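Thermophilic dibenzothiophene desulfurization enzyme C (Paenibacillus sp. A11-2, PDB 5XDC) probably catalyses the FMNH2- and oxygen-dependent oxidation of dibenzothiophene to its sulfoxide and then its sulfone, as a DszC-family flavin monooxygenase. Local coordinates at residues R16-A21 against Y74-E79. Numbering follows the deposited sequence.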
loop_
_atom_site.group_PDB
_atom_site.type_symbol
_atom_site.label_atom_id
_atom_site.label_comp_id
_atom_site.label_asym_id
_atom_site.label_seq_id
_atom_site.Cartn_x
_atom_site.Cartn_y
_atom_site.Cartn_z
ATOM N N ARG B 16 17.475 7.736 -35.018
ATOM C CA ARG B 16 16.541 7.797 -36.137
ATOM C C ARG B 16 15.342 6.886 -35.900
ATOM O O ARG B 16 14.191 7.307 -36.044
ATOM C CB ARG B 16 17.248 7.422 -37.438
ATOM N N ALA B 17 15.595 5.627 -35.538
ATOM C CA ALA B 17 14.495 4.686 -35.337
ATOM C C ALA B 17 13.536 5.184 -34.266
ATOM O O ALA B 17 12.311 5.129 -34.435
ATOM C CB ALA B 17 15.042 3.314 -34.961
ATOM N N LEU B 18 14.074 5.686 -33.156
ATOM C CA LEU B 18 13.218 6.176 -32.083
ATOM C C LEU B 18 12.435 7.410 -32.508
ATOM O O LEU B 18 11.287 7.578 -32.092
ATOM C CB LEU B 18 14.056 6.464 -30.837
ATOM C CG LEU B 18 14.759 5.237 -30.245
ATOM C CD1 LEU B 18 15.621 5.658 -29.070
ATOM C CD2 LEU B 18 13.750 4.167 -29.816
ATOM N N ASP B 19 13.019 8.276 -33.342
ATOM C CA ASP B 19 12.248 9.386 -33.896
ATOM C C ASP B 19 11.077 8.886 -34.738
ATOM O O ASP B 19 9.979 9.444 -34.682
ATOM C CB ASP B 19 13.147 10.280 -34.751
ATOM C CG ASP B 19 14.200 11.010 -33.936
ATOM O OD1 ASP B 19 14.090 11.034 -32.696
ATOM O OD2 ASP B 19 15.127 11.579 -34.552
ATOM N N VAL B 20 11.305 7.855 -35.551
ATOM C CA VAL B 20 10.225 7.310 -36.370
ATOM C C VAL B 20 9.112 6.777 -35.486
ATOM O O VAL B 20 7.931 7.014 -35.745
ATOM C CB VAL B 20 10.768 6.225 -37.311
ATOM C CG1 VAL B 20 9.628 5.494 -38.032
ATOM C CG2 VAL B 20 11.711 6.866 -38.331
ATOM N N ALA B 21 9.472 6.053 -34.426
ATOM C CA ALA B 21 8.458 5.523 -33.515
ATOM C C ALA B 21 7.697 6.649 -32.822
ATOM O O ALA B 21 6.469 6.580 -32.660
ATOM C CB ALA B 21 9.113 4.598 -32.486
ATOM N N TYR B 74 12.790 -2.074 -27.414
ATOM C CA TYR B 74 12.011 -1.901 -26.190
ATOM C C TYR B 74 11.559 -0.454 -26.012
ATOM O O TYR B 74 10.415 -0.196 -25.612
ATOM C CB TYR B 74 12.824 -2.379 -24.986
ATOM C CG TYR B 74 12.935 -3.880 -24.850
ATOM C CD1 TYR B 74 11.795 -4.671 -24.701
ATOM C CD2 TYR B 74 14.175 -4.519 -24.848
ATOM C CE1 TYR B 74 11.883 -6.049 -24.567
ATOM C CE2 TYR B 74 14.279 -5.888 -24.692
ATOM C CZ TYR B 74 13.130 -6.656 -24.553
ATOM O OH TYR B 74 13.231 -8.011 -24.412
ATOM N N GLU B 75 12.449 0.513 -26.275
ATOM C CA GLU B 75 12.066 1.915 -26.134
ATOM C C GLU B 75 10.962 2.273 -27.119
ATOM O O GLU B 75 10.020 3.006 -26.778
ATOM C CB GLU B 75 13.298 2.808 -26.320
ATOM C CG GLU B 75 13.008 4.287 -26.127
ATOM C CD GLU B 75 14.264 5.158 -26.009
ATOM O OE1 GLU B 75 14.104 6.396 -25.960
ATOM O OE2 GLU B 75 15.397 4.623 -25.967
ATOM N N ALA B 76 11.053 1.750 -28.348
ATOM C CA ALA B 76 10.031 2.015 -29.355
ATOM C C ALA B 76 8.697 1.391 -28.955
ATOM O O ALA B 76 7.640 1.992 -29.168
ATOM C CB ALA B 76 10.475 1.485 -30.720
ATOM N N ILE B 77 8.732 0.184 -28.389
ATOM C CA ILE B 77 7.505 -0.462 -27.912
ATOM C C ILE B 77 6.825 0.413 -26.868
ATOM O O ILE B 77 5.612 0.653 -26.922
ATOM C CB ILE B 77 7.820 -1.857 -27.342
ATOM C CG1 ILE B 77 8.212 -2.840 -28.454
ATOM C CG2 ILE B 77 6.623 -2.420 -26.573
ATOM C CD1 ILE B 77 8.868 -4.105 -27.965
ATOM N N ALA B 78 7.589 0.857 -25.869
ATOM C CA ALA B 78 7.015 1.691 -24.813
ATOM C C ALA B 78 6.459 2.990 -25.378
ATOM O O ALA B 78 5.391 3.458 -24.960
ATOM C CB ALA B 78 8.060 1.970 -23.729
ATOM N N GLU B 79 7.160 3.588 -26.340
ATOM C CA GLU B 79 6.697 4.855 -26.895
ATOM C C GLU B 79 5.374 4.664 -27.624
ATOM O O GLU B 79 4.422 5.429 -27.429
ATOM C CB GLU B 79 7.761 5.431 -27.829
ATOM C CG GLU B 79 7.351 6.705 -28.552
ATOM C CD GLU B 79 7.062 7.863 -27.615
ATOM O OE1 GLU B 79 6.219 8.718 -27.965
ATOM O OE2 GLU B 79 7.646 7.907 -26.512
#
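Near its start, helix 16-38 runs almost parallel to helix 70-83, the local axes 14° apart and 9.4 Å from each other at closest approach, within the helical N-terminal domain of the acyl-CoA dehydrogenase fold. Ala-17 turns its small methyl to Leu-54 and Leu-57. Leu-18 carries the largest share of the contact. With CG anti to the carbonyl carbon (chi1 -62°), its branched end meets Glu-75 at about a right angle. Leu-18 CD2 lies 3.8 Å from Glu-75 CG, just as close to Glu-75 CB, and also reaches Ala-76 CB. Leu-18 CD1 lies over the flat carboxylate of Glu-75, 3.3 Å from OE2 and almost as near CD and OE1. The extended glutamate suits this place because its methylenes pack on the leucine while the charged carboxylate stays at the exposed border. An alanine in place of Leu-18 would lack CG and both end methyls, and would probably leave Glu-75 and Ala-76 less well packed and loosen this end of the helix pair. One turn on, Ala-21 meets Ala-76, CB to CB at 3.8 Å, with their CA atoms just 5.7 Å apart; two buried methyls suit so close an approach. Glu-79 touches through a methylene, its CG 4.2 Å from Ala-21 O, while its carboxylate has a long, weak ion pair with Arg-29. Contact is therefore by van der Waals packing, apolar where Leu-18 and Ala-21 meet Ala-76, and bordered by the Glu-75 carboxylate.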